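Local coordinates for protein dihydroxyacetone kinase (Citrobacter freundii, PDB 1UN8) that phosphorylates dihydroxyacetone with ATP, in a homodimer whose chains each carry a substrate-binding domain and an eight-helix ATP-binding barrel that holds a phospholipid, at residues G151-I156 against S293-L298; L189-S194 against N238-K243; T251-V256 against R284-I289; V256-L261 against F303-I308; G262-A267 against D299-S304. All coordinates share one frame; numbering follows the deposited sequence.

In the fold
All five contacts lie in the substrate-binding DhaK domain. Contacts 2, 3, 4 and 5 reach one mixed sheet, in which strands 186-192, 301-309, 254-260 and 285-292 are consecutive neighbours. Contact 4 pairs the two middle strands and shares Val256 with contact 3, the pairing with strand 285-292. Contact 2 lays helix 233-247 on strand 186-192. Contact 5 joins the loop before helix 266-277 to the start of strand 301-309, about 11 Å from contact 4 between centres. Contact 1 spans the longest loop in sequence and encloses contacts 2 and 3. Its centre is about 8 Å from that of contact 4, and Asn259 bonds to its loop, linking the sheet to the substrate side.

Contact 1 (G151-I156 against S293-L298); sequences GIAGTI and SLVTAL
Val295 lays its isopropyl group over the backbone and side chain of Ala153. Val295 CB stands 3.7 Å from Ala153 CA and 4.1 Å from Ala153 CB. The two methyls then spread over the turn. Val295 CG1 is anti to the backbone N (chi1 177°) and reaches over Ala153 N. Val295 CG2 sits beside its own backbone N and does two jobs. Val295 CG2 is 3.7 Å from Ala153 CA. Val295 CG2 also meets Ile156 CG2 at 3.6 Å. The side chains of Ile156 and Val295 run past each other in opposite directions, with these methyls meeting. The other branch of Ile156 ends at CD1, and Ile156 CD1 approaches Leu294 CD1 more loosely at 4.4 Å. No hydrogen bond crosses between the two segments, so the contact is apolar packing.

The segment 151-156 presents a type I beta turn, Ile152 to Thr155, that leads into helix 155-167. The carbonyl O of Ile152 takes two bonds from Thr155. Thr155 N is 2.9 Å from Ile152 O, and Thr155 OG1 is 2.8 Å from Ile152 O. These bonds hold the turn that carries Ala153. The segment 293-298 is the loop that follows strand 285-292, in the DhaK domain. Thr296 O of this loop accepts a hydrogen bond from ND1 of the substrate-binding residue His61. The side chain of Val295 also lies about 4 Å from that of His61 at the nearest atoms. The packing therefore joins the start of helix 155-167 to a loop beside the dihydroxyacetone site. The same loop is tied to strand 254-260.

Contact 2 (L189-S194 against N238-K243); sequences LGVALS and NLMVDK
Met240 reaches from its helix to the strand and passes between Leu189 and Val191. Its side chain lies at a slant to both. The CG of Met240 stays beside its backbone N, and the chain bends at chi3 (87°), which sets CE toward the strand backbone. Met240 SD lies 3.6 Å from Val191 CG1 and 3.9 Å from Val191 CB.

Leu189 answers from the other end of the contact. Its CG is anti to the backbone N (chi1 180°), and CD2 comes up against the helix. Leu189 CD2 is 3.6 Å from Met240 CA and 3.8 Å from Met240 CG. Leu189 CD2 also touches Lys243 CB at 3.9 Å, so it fits between two residues about one helical turn apart. The amino end of the lysine leads away from the strand. Gly190, between the two strand residues, adds its backbone beside the methionine methyl.

No hydrogen bond links the segments. Phe303 of strand 301-309 continues the apolar layer beside Met240, and Phe5 of the second subunit packs on Val191. The strand and helix run nearly antiparallel, at 157°, with their axes 9.3 Å apart at the closest approach. This is the helix-on-sheet packing of a layered alpha/beta domain, away from the substrate and active-site residues.

Contact 3 (T251-V256 against R284-I289); sequences TGRLAV and RIDWLI
Arg253 bends at chi2 (-46°) and chi3 (-68°), which bring NE back toward Asp286. The guanidinium then meets the carboxylate with NE and NH2. Arg253 NE lies 2.8 Å from Asp286 OD2, on the syn side but tilted out of the carboxylate plane. Arg253 NH2 lies 2.8 Å from Asp286 OD1, which it meets from above that plane. The two flat groups are 31° apart. CA of Arg284 lies over one face of the same guanidinium, toward the rim.

Arg284 bends at chi3 and grips one backbone oxygen with two nitrogens. Arg284 NE is 2.9 Å from Gly252 O, and Arg284 NH2 is 3.1 Å from Gly252 O. The oxygen lies in the guanidinium plane. Thr251 CA and Leu254 CD1 lie over opposite faces of this group, both toward the rim.

Beyond the arginines the strands pair in parallel. The register slips by one residue between Leu254 and Ala255, a beta bulge. Asp286 N bonds Leu254 O at 2.9 Å, and Ile289 N bonds Val256 O at 2.8 Å. Strand 254-260, helix 266-277 and strand 285-292 form a beta-alpha-beta unit. Arg253 NH1 also bonds Ser283 O, and Arg284 NH2 bonds Pro249 O. The bidentate salt bridge probably balances the charge of Arg253, while backbone carbonyls hold Arg284 at the start of the two strands.

Contact 4 (V256-L261 against F303-I308); sequences VMINNL and FSLTAI
Ile258 and Leu305 lie side by side and point the same way from one face of the sheet, with Ile258 CG1 3.9 Å from Leu305 CD2. Val256 and Ala307 extend this apolar face. On the other face Met257 runs beside Thr306. The Met257 chain bends at chi3 (56°), and Met257 CE lies 3.7 Å from Thr306 CB.

Around these groups the antiparallel strands are zipped by four backbone bonds, in the hydrogen-bonded pairs Met257-Thr306 and Asn259-Ser304. Met257 N is 2.8 Å from Thr306 O, and Ser304 N is 2.8 Å from Asn259 O.

The polar edge is on the methionine face. Asn259 ND2 bonds Ser304 OG at 3.2 Å, and the hydroxyl lies close to the amide plane. A water gives a hydrogen bond to Met257 O at 3.0 Å. It also bonds Ser304 OG and Thr306 OG1, bridging the two strands. Thr306 OG1 has a further partner in Ser188 OG. The amide of Asn259 reaches on to Val295 O and Leu294 N in the loop beside the substrate site.

Helix 155-167 covers Met257 and Thr306, and helix 266-277 covers Val256 and Phe303. Strand 285-292 continues the sheet beyond strand 254-260.

Contact 5 (G262-A267 against D299-S304); sequences GGVSVA and DMKGFS
Met300 O accepts a bond from Gly263 N at 2.7 Å. The donor stands well above the carbonyl plane, and the N-H...O angle is 135°. Asp299 O lies 3.2 Å from Gly263 CA, in a CA-H...O contact. Gly263 has no side chain, and its backbone lies directly against Asp299 O and the strand start at Lys301.

Lys301 runs alongside the Gly263 carbonyl. Its CG is anti to the backbone N (chi1 -177°) and the chain is extended beyond it. Lys301 CD passes 3.4 Å from Gly263 O. The ammonium group goes on to salt bridges with Glu268 and with Asp299 of the second subunit. Val264 fills in on the strand side, with Val264 CG2 3.3 Å from Gly302 O and 3.5 Å from Gly302 N.

Lys301 is the centre of an inverse gamma turn, just as the chain enters strand 301-309. Ser265 is the N-cap of helix 266-277. The contact thus joins the loop of a beta-alpha-beta crossover to the start of the neighbouring strand. It lies at the dimer interface. The side chain of Met300 is about 8 Å from that of the active-site His220 at the nearest atoms.

Contact 1 (G151-I156 against S293-L298)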
# COMPACT_ATOMS: atom_id res chain seq x y z
N GLY A 151 11.09 -17.17 7.36
CA GLY A 151 9.98 -17.39 6.46
C GLY A 151 9.32 -16.05 6.19
O GLY A 151 8.92 -15.35 7.12
N ILE A 152 9.23 -15.68 4.91
CA ILE A 152 8.63 -14.42 4.52
C ILE A 152 7.56 -14.59 3.42
O ILE A 152 6.89 -15.61 3.36
CB ILE A 152 9.74 -13.43 4.09
CG1 ILE A 152 10.50 -13.99 2.88
CG2 ILE A 152 10.69 -13.16 5.29
CD1 ILE A 152 11.98 -13.72 2.91
N ALA A 153 7.44 -13.61 2.53
CA ALA A 153 6.42 -13.62 1.49
C ALA A 153 6.12 -14.95 0.78
O ALA A 153 4.96 -15.30 0.59
CB ALA A 153 6.75 -12.56 0.45
N GLY A 154 7.16 -15.68 0.40
CA GLY A 154 6.96 -16.94 -0.29
C GLY A 154 6.00 -17.89 0.40
O GLY A 154 5.39 -18.74 -0.23
N THR A 155 5.88 -17.75 1.71
CA THR A 155 5.01 -18.62 2.48
C THR A 155 3.63 -18.76 1.83
O THR A 155 3.10 -19.86 1.76
CB THR A 155 4.81 -18.09 3.92
OG1 THR A 155 6.08 -18.04 4.60
CG2 THR A 155 3.85 -19.00 4.69
N ILE A 156 3.06 -17.67 1.36
CA ILE A 156 1.73 -17.76 0.77
C ILE A 156 1.73 -18.60 -0.50
O ILE A 156 0.70 -19.16 -0.87
CB ILE A 156 1.12 -16.38 0.48
CG1 ILE A 156 1.98 -15.62 -0.53
CG2 ILE A 156 0.92 -15.61 1.79
CD1 ILE A 156 1.15 -14.85 -1.56
N SER A 293 0.52 -5.61 -2.00
CA SER A 293 0.86 -5.78 -0.60
C SER A 293 0.27 -7.12 -0.20
O SER A 293 -0.93 -7.20 0.05
CB SER A 293 0.26 -4.65 0.24
OG SER A 293 0.79 -3.39 -0.14
N LEU A 294 1.10 -8.16 -0.15
CA LEU A 294 0.63 -9.51 0.17
C LEU A 294 1.06 -10.02 1.55
O LEU A 294 0.24 -10.54 2.30
CB LEU A 294 1.11 -10.46 -0.93
CG LEU A 294 0.57 -10.04 -2.30
CD1 LEU A 294 1.20 -10.87 -3.39
CD2 LEU A 294 -0.94 -10.21 -2.30
N VAL A 295 2.34 -9.88 1.87
CA VAL A 295 2.86 -10.29 3.17
C VAL A 295 3.66 -9.06 3.59
O VAL A 295 4.79 -8.84 3.12
CB VAL A 295 3.79 -11.52 3.07
CG1 VAL A 295 4.36 -11.85 4.43
CG2 VAL A 295 3.02 -12.72 2.53
N THR A 296 3.07 -8.25 4.47
CA THR A 296 3.70 -7.01 4.89
C THR A 296 4.41 -7.01 6.22
O THR A 296 4.44 -8.01 6.92
CB THR A 296 2.68 -5.87 4.95
OG1 THR A 296 1.71 -6.16 5.95
CG2 THR A 296 2.00 -5.68 3.59
N ALA A 297 4.98 -5.86 6.54
CA ALA A 297 5.71 -5.60 7.78
C ALA A 297 5.18 -4.22 8.16
O ALA A 297 5.91 -3.22 8.18
CB ALA A 297 7.21 -5.55 7.53
N LEU A 298 3.88 -4.18 8.45
CA LEU A 298 3.20 -2.94 8.76
C LEU A 298 3.48 -1.97 7.61
O LEU A 298 3.24 -2.33 6.45
CB LEU A 298 3.69 -2.39 10.10
CG LEU A 298 3.22 -3.27 11.27
CD1 LEU A 298 3.79 -2.79 12.59
CD2 LEU A 298 1.71 -3.25 11.31

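Contact 2 (L189-S194 against N238-K243)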
# COMPACT_ATOMS: atom_id res chain seq x y z
N LEU A 189 13.79 -12.72 -1.42
CA LEU A 189 14.79 -11.76 -0.99
C LEU A 189 14.12 -10.40 -0.85
O LEU A 189 13.46 -9.92 -1.77
CB LEU A 189 15.93 -11.68 -2.01
CG LEU A 189 17.05 -10.69 -1.67
CD1 LEU A 189 17.59 -11.00 -0.28
CD2 LEU A 189 18.15 -10.77 -2.74
N GLY A 190 14.29 -9.78 0.31
CA GLY A 190 13.68 -8.48 0.52
C GLY A 190 14.68 -7.36 0.73
O GLY A 190 15.87 -7.60 1.00
N VAL A 191 14.21 -6.13 0.58
CA VAL A 191 15.07 -4.97 0.75
C VAL A 191 14.18 -3.86 1.29
O VAL A 191 13.00 -3.79 0.94
CB VAL A 191 15.72 -4.53 -0.58
CG1 VAL A 191 14.66 -4.02 -1.55
CG2 VAL A 191 16.77 -3.46 -0.32
N ALA A 192 14.75 -3.01 2.15
CA ALA A 192 13.99 -1.92 2.72
C ALA A 192 14.81 -0.65 2.91
O ALA A 192 16.02 -0.70 3.16
CB ALA A 192 13.39 -2.36 4.05
N LEU A 193 14.13 0.49 2.78
CA LEU A 193 14.76 1.79 2.96
C LEU A 193 14.59 2.21 4.41
O LEU A 193 15.36 3.02 4.92
CB LEU A 193 14.13 2.82 2.02
CG LEU A 193 14.22 2.43 0.54
CD1 LEU A 193 13.72 3.58 -0.34
CD2 LEU A 193 15.65 2.06 0.19
N SER A 194 13.58 1.67 5.07
CA SER A 194 13.35 1.98 6.47
C SER A 194 12.46 0.94 7.13
O SER A 194 11.64 0.29 6.48
CB SER A 194 12.74 3.38 6.65
OG SER A 194 11.51 3.50 5.98
N ASN A 238 18.75 -5.54 -9.68
CA ASN A 238 19.68 -6.46 -10.32
C ASN A 238 20.53 -7.20 -9.28
O ASN A 238 20.85 -8.38 -9.45
CB ASN A 238 20.58 -5.73 -11.32
CG ASN A 238 19.83 -5.31 -12.58
OD1 ASN A 238 18.97 -6.04 -13.08
ND2 ASN A 238 20.16 -4.14 -13.09
N LEU A 239 20.88 -6.51 -8.21
CA LEU A 239 21.65 -7.14 -7.16
C LEU A 239 20.82 -8.28 -6.59
O LEU A 239 21.32 -9.39 -6.36
CB LEU A 239 21.98 -6.12 -6.07
CG LEU A 239 22.52 -6.66 -4.74
CD1 LEU A 239 23.63 -7.67 -4.97
CD2 LEU A 239 23.02 -5.49 -3.90
N MET A 240 19.54 -8.00 -6.38
CA MET A 240 18.61 -8.98 -5.84
C MET A 240 18.43 -10.12 -6.82
O MET A 240 18.41 -11.29 -6.43
CB MET A 240 17.27 -8.31 -5.55
CG MET A 240 17.31 -7.40 -4.34
SD MET A 240 15.79 -6.44 -4.03
CE MET A 240 14.81 -7.60 -3.03
N VAL A 241 18.32 -9.78 -8.10
CA VAL A 241 18.15 -10.81 -9.10
C VAL A 241 19.35 -11.75 -9.16
O VAL A 241 19.20 -12.96 -9.35
CB VAL A 241 17.88 -10.18 -10.48
CG1 VAL A 241 17.97 -11.25 -11.58
CG2 VAL A 241 16.51 -9.56 -10.48
N ASP A 242 20.55 -11.20 -8.98
CA ASP A 242 21.73 -12.05 -9.01
C ASP A 242 21.62 -13.11 -7.92
O ASP A 242 21.71 -14.31 -8.20
CB ASP A 242 23.01 -11.23 -8.79
CG ASP A 242 23.41 -10.44 -10.02
OD1 ASP A 242 23.21 -10.95 -11.14
OD2 ASP A 242 23.92 -9.31 -9.86
N LYS A 243 21.41 -12.66 -6.69
CA LYS A 243 21.29 -13.57 -5.55
C LYS A 243 20.17 -14.58 -5.75
O LYS A 243 20.30 -15.73 -5.33
CB LYS A 243 21.10 -12.78 -4.26
CG LYS A 243 22.32 -11.94 -3.97
CD LYS A 243 22.23 -11.19 -2.67
CE LYS A 243 23.53 -10.43 -2.43
NZ LYS A 243 24.71 -11.34 -2.51

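Contact 3 (T251-V256 against R284-I289)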
# COMPACT_ATOMS: atom_id res chain seq x y z
N THR A 251 18.20 -23.74 -14.82
CA THR A 251 17.20 -23.74 -15.89
C THR A 251 15.81 -24.01 -15.33
O THR A 251 15.67 -24.54 -14.23
CB THR A 251 17.49 -24.81 -16.98
OG1 THR A 251 17.24 -26.12 -16.45
CG2 THR A 251 18.93 -24.71 -17.47
N GLY A 252 14.80 -23.64 -16.11
CA GLY A 252 13.42 -23.84 -15.70
C GLY A 252 12.60 -22.56 -15.69
O GLY A 252 13.13 -21.47 -15.47
N ARG A 253 11.30 -22.70 -15.92
CA ARG A 253 10.40 -21.56 -15.93
C ARG A 253 10.15 -21.09 -14.50
O ARG A 253 10.32 -21.85 -13.54
CB ARG A 253 9.08 -21.92 -16.62
CG ARG A 253 9.25 -22.44 -18.05
CD ARG A 253 10.21 -21.59 -18.85
NE ARG A 253 9.68 -20.25 -19.13
CZ ARG A 253 10.38 -19.30 -19.75
NH1 ARG A 253 11.62 -19.54 -20.15
NH2 ARG A 253 9.83 -18.11 -19.97
N LEU A 254 9.75 -19.82 -14.37
CA LEU A 254 9.53 -19.21 -13.06
C LEU A 254 8.32 -18.30 -12.95
O LEU A 254 7.90 -17.63 -13.89
CB LEU A 254 10.74 -18.35 -12.66
CG LEU A 254 12.14 -18.98 -12.65
CD1 LEU A 254 13.21 -17.91 -12.72
CD2 LEU A 254 12.33 -19.82 -11.40
N ALA A 255 7.76 -18.30 -11.76
CA ALA A 255 6.67 -17.41 -11.41
C ALA A 255 7.33 -16.46 -10.40
O ALA A 255 8.01 -16.93 -9.49
CB ALA A 255 5.50 -18.15 -10.78
N VAL A 256 7.16 -15.15 -10.53
CA VAL A 256 7.78 -14.22 -9.60
C VAL A 256 6.75 -13.33 -8.92
O VAL A 256 5.90 -12.72 -9.59
CB VAL A 256 8.84 -13.33 -10.31
CG1 VAL A 256 9.30 -12.20 -9.40
CG2 VAL A 256 10.01 -14.18 -10.76
N ARG A 284 12.95 -16.07 -18.17
CA ARG A 284 12.45 -17.30 -17.57
C ARG A 284 11.13 -17.10 -16.84
O ARG A 284 10.60 -18.03 -16.26
CB ARG A 284 13.48 -17.86 -16.59
CG ARG A 284 14.83 -18.12 -17.23
CD ARG A 284 15.87 -18.54 -16.20
NE ARG A 284 15.43 -19.70 -15.43
CZ ARG A 284 16.09 -20.17 -14.38
NH1 ARG A 284 17.21 -19.60 -13.99
NH2 ARG A 284 15.61 -21.21 -13.71
N ILE A 285 10.62 -15.87 -16.88
CA ILE A 285 9.36 -15.54 -16.21
C ILE A 285 8.14 -15.83 -17.06
O ILE A 285 8.04 -15.34 -18.19
CB ILE A 285 9.29 -14.05 -15.84
CG1 ILE A 285 10.61 -13.59 -15.21
CG2 ILE A 285 8.12 -13.82 -14.89
CD1 ILE A 285 10.57 -13.37 -13.76
N ASP A 286 7.18 -16.58 -16.52
CA ASP A 286 5.96 -16.88 -17.25
C ASP A 286 4.78 -16.27 -16.52
O ASP A 286 3.68 -16.17 -17.07
CB ASP A 286 5.72 -18.39 -17.41
CG ASP A 286 6.72 -19.04 -18.36
OD1 ASP A 286 7.12 -18.38 -19.34
OD2 ASP A 286 7.08 -20.22 -18.14
N TRP A 287 5.02 -15.87 -15.28
CA TRP A 287 3.96 -15.25 -14.49
C TRP A 287 4.47 -14.25 -13.46
O TRP A 287 5.54 -14.41 -12.89
CB TRP A 287 3.13 -16.31 -13.76
CG TRP A 287 2.55 -17.39 -14.63
CD1 TRP A 287 3.09 -18.63 -14.88
CD2 TRP A 287 1.34 -17.32 -15.39
NE1 TRP A 287 2.29 -19.33 -15.74
CE2 TRP A 287 1.21 -18.55 -16.07
CE3 TRP A 287 0.36 -16.34 -15.57
CZ2 TRP A 287 0.13 -18.82 -16.92
CZ3 TRP A 287 -0.71 -16.61 -16.41
CH2 TRP A 287 -0.82 -17.84 -17.07
N LEU A 288 3.68 -13.19 -13.25
CA LEU A 288 3.97 -12.18 -12.24
C LEU A 288 2.83 -12.22 -11.24
O LEU A 288 1.67 -12.35 -11.61
CB LEU A 288 4.04 -10.78 -12.83
CG LEU A 288 5.29 -10.37 -13.60
CD1 LEU A 288 5.16 -8.91 -13.96
CD2 LEU A 288 6.53 -10.59 -12.76
N ILE A 289 3.17 -12.16 -9.96
CA ILE A 289 2.17 -12.12 -8.91
C ILE A 289 2.46 -10.78 -8.23
O ILE A 289 3.48 -10.63 -7.53
CB ILE A 289 2.32 -13.28 -7.89
CG1 ILE A 289 2.22 -14.65 -8.57
CG2 ILE A 289 1.21 -13.21 -6.87
CD1 ILE A 289 3.43 -15.01 -9.40

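Contact 4 (V256-L261 against F303-I308)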
# COMPACT_ATOMS: atom_id res chain seq x y z
N VAL A 256 7.16 -15.15 -10.53
CA VAL A 256 7.78 -14.22 -9.60
C VAL A 256 6.75 -13.33 -8.92
O VAL A 256 5.90 -12.72 -9.59
CB VAL A 256 8.84 -13.33 -10.31
CG1 VAL A 256 9.30 -12.20 -9.40
CG2 VAL A 256 10.01 -14.18 -10.76
N MET A 257 6.84 -13.26 -7.60
CA MET A 257 5.92 -12.44 -6.84
C MET A 257 6.60 -11.16 -6.33
O MET A 257 7.59 -11.22 -5.59
CB MET A 257 5.36 -13.23 -5.66
CG MET A 257 4.63 -12.39 -4.64
SD MET A 257 3.78 -13.37 -3.39
CE MET A 257 5.14 -14.36 -2.75
N ILE A 258 6.07 -10.01 -6.74
CA ILE A 258 6.58 -8.71 -6.32
C ILE A 258 5.67 -8.23 -5.18
O ILE A 258 4.54 -7.80 -5.41
CB ILE A 258 6.53 -7.68 -7.47
CG1 ILE A 258 7.24 -8.25 -8.70
CG2 ILE A 258 7.19 -6.38 -7.06
CD1 ILE A 258 6.42 -8.21 -9.97
N ASN A 259 6.19 -8.32 -3.97
CA ASN A 259 5.49 -7.98 -2.75
C ASN A 259 5.90 -6.64 -2.14
O ASN A 259 7.08 -6.34 -1.97
CB ASN A 259 5.70 -9.10 -1.73
CG ASN A 259 5.05 -8.81 -0.38
OD1 ASN A 259 3.83 -8.66 -0.28
ND2 ASN A 259 5.87 -8.73 0.67
N ASN A 260 4.91 -5.84 -1.78
CA ASN A 260 5.15 -4.54 -1.18
C ASN A 260 5.12 -4.74 0.33
O ASN A 260 4.07 -5.12 0.87
CB ASN A 260 4.07 -3.55 -1.59
CG ASN A 260 4.37 -2.14 -1.13
OD1 ASN A 260 4.99 -1.94 -0.08
ND2 ASN A 260 3.93 -1.15 -1.90
N LEU A 261 6.23 -4.48 1.02
CA LEU A 261 6.26 -4.68 2.46
C LEU A 261 5.31 -3.73 3.22
O LEU A 261 5.07 -3.91 4.42
CB LEU A 261 7.68 -4.56 3.01
CG LEU A 261 8.56 -5.82 3.05
CD1 LEU A 261 7.76 -7.06 2.71
CD2 LEU A 261 9.72 -5.66 2.10
N PHE A 303 10.41 -3.87 -0.34
CA PHE A 303 9.65 -4.81 -1.15
C PHE A 303 10.40 -6.12 -1.19
O PHE A 303 11.58 -6.16 -0.83
CB PHE A 303 9.45 -4.27 -2.58
CG PHE A 303 10.73 -4.17 -3.37
CD1 PHE A 303 11.21 -5.27 -4.10
CD2 PHE A 303 11.46 -2.98 -3.39
CE1 PHE A 303 12.40 -5.19 -4.82
CE2 PHE A 303 12.66 -2.88 -4.12
CZ PHE A 303 13.13 -3.99 -4.83
N SER A 304 9.74 -7.20 -1.59
CA SER A 304 10.42 -8.48 -1.69
C SER A 304 10.15 -9.11 -3.03
O SER A 304 9.13 -8.83 -3.66
CB SER A 304 10.02 -9.40 -0.53
OG SER A 304 8.63 -9.70 -0.58
N LEU A 305 11.08 -9.94 -3.48
CA LEU A 305 10.94 -10.65 -4.73
C LEU A 305 11.02 -12.13 -4.43
O LEU A 305 12.00 -12.60 -3.85
CB LEU A 305 12.07 -10.27 -5.69
CG LEU A 305 12.01 -8.85 -6.23
CD1 LEU A 305 13.27 -8.55 -7.02
CD2 LEU A 305 10.77 -8.70 -7.09
N THR A 306 9.96 -12.86 -4.79
CA THR A 306 9.92 -14.30 -4.58
C THR A 306 9.83 -15.06 -5.90
O THR A 306 8.95 -14.80 -6.72
CB THR A 306 8.72 -14.74 -3.74
OG1 THR A 306 8.80 -14.15 -2.44
CG2 THR A 306 8.71 -16.24 -3.60
N ALA A 307 10.76 -15.99 -6.10
CA ALA A 307 10.78 -16.80 -7.30
C ALA A 307 10.45 -18.24 -6.91
O ALA A 307 11.01 -18.77 -5.95
CB ALA A 307 12.16 -16.75 -7.96
N ILE A 308 9.50 -18.83 -7.62
CA ILE A 308 9.11 -20.22 -7.40
C ILE A 308 9.31 -20.98 -8.72
O ILE A 308 8.87 -20.52 -9.77
CB ILE A 308 7.64 -20.35 -6.97
CG1 ILE A 308 7.27 -21.82 -6.88
CG2 ILE A 308 6.72 -19.62 -7.95
CD1 ILE A 308 6.70 -22.23 -5.54
O HOH W 1 7.92 -11.48 -2.59

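Contact 5 (G262-A267 against D299-S304)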
# COMPACT_ATOMS: atom_id res chain seq x y z
N GLY A 262 4.78 -2.73 2.52
CA GLY A 262 3.83 -1.84 3.16
C GLY A 262 3.98 -0.35 3.00
O GLY A 262 2.98 0.37 3.08
N GLY A 263 5.20 0.12 2.76
CA GLY A 263 5.42 1.54 2.63
C GLY A 263 5.92 2.07 1.30
O GLY A 263 6.21 3.26 1.18
N VAL A 264 6.04 1.22 0.30
CA VAL A 264 6.50 1.72 -0.98
C VAL A 264 5.32 2.29 -1.75
O VAL A 264 4.20 1.77 -1.66
CB VAL A 264 7.13 0.60 -1.80
CG1 VAL A 264 7.60 1.14 -3.13
CG2 VAL A 264 8.28 -0.02 -1.01
N SER A 265 5.55 3.38 -2.47
CA SER A 265 4.48 4.01 -3.26
C SER A 265 4.16 3.10 -4.45
O SER A 265 5.02 2.36 -4.92
CB SER A 265 4.92 5.37 -3.77
OG SER A 265 5.99 5.23 -4.69
N VAL A 266 2.93 3.16 -4.93
CA VAL A 266 2.52 2.34 -6.06
C VAL A 266 3.40 2.69 -7.25
O VAL A 266 3.79 1.82 -8.03
CB VAL A 266 1.02 2.57 -6.39
CG1 VAL A 266 0.63 1.86 -7.67
CG2 VAL A 266 0.15 2.07 -5.23
N ALA A 267 3.73 3.97 -7.39
CA ALA A 267 4.59 4.42 -8.48
C ALA A 267 5.90 3.64 -8.41
O ALA A 267 6.33 3.02 -9.38
CB ALA A 267 4.87 5.92 -8.36
N ASP A 299 3.99 -0.78 7.89
CA ASP A 299 4.26 0.18 6.81
C ASP A 299 5.71 0.23 6.33
O ASP A 299 6.14 1.22 5.73
CB ASP A 299 3.80 1.57 7.24
CG ASP A 299 4.61 2.14 8.38
OD1 ASP A 299 5.38 1.38 9.01
OD2 ASP A 299 4.48 3.34 8.65
N MET A 300 6.45 -0.84 6.56
CA MET A 300 7.85 -0.92 6.14
C MET A 300 8.05 -0.50 4.69
O MET A 300 7.44 -1.06 3.79
CB MET A 300 8.36 -2.35 6.33
CG MET A 300 9.84 -2.54 6.01
SD MET A 300 10.48 -4.02 6.81
CE MET A 300 10.89 -4.95 5.38
N LYS A 301 8.92 0.48 4.46
CA LYS A 301 9.15 0.91 3.10
C LYS A 301 10.19 0.05 2.40
O LYS A 301 11.34 0.46 2.22
CB LYS A 301 9.56 2.38 3.04
CG LYS A 301 9.75 2.88 1.61
CD LYS A 301 9.47 4.36 1.42
CE LYS A 301 9.39 4.67 -0.08
NZ LYS A 301 9.01 6.08 -0.41
N GLY A 302 9.78 -1.15 2.00
CA GLY A 302 10.65 -2.07 1.29
C GLY A 302 9.79 -3.01 0.46
O GLY A 302 8.56 -2.95 0.54
N PHE A 303 10.41 -3.87 -0.34
CA PHE A 303 9.65 -4.81 -1.15
C PHE A 303 10.40 -6.12 -1.19
O PHE A 303 11.58 -6.16 -0.83
CB PHE A 303 9.45 -4.27 -2.58
CG PHE A 303 10.73 -4.17 -3.37
CD1 PHE A 303 11.21 -5.27 -4.10
CD2 PHE A 303 11.46 -2.98 -3.39
CE1 PHE A 303 12.40 -5.19 -4.82
CE2 PHE A 303 12.66 -2.88 -4.12
CZ PHE A 303 13.13 -3.99 -4.83
N SER A 304 9.74 -7.20 -1.59
CA SER A 304 10.42 -8.48 -1.69
C SER A 304 10.15 -9.11 -3.03
O SER A 304 9.13 -8.83 -3.66
CB SER A 304 10.02 -9.40 -0.53
OG SER A 304 8.63 -9.70 -0.58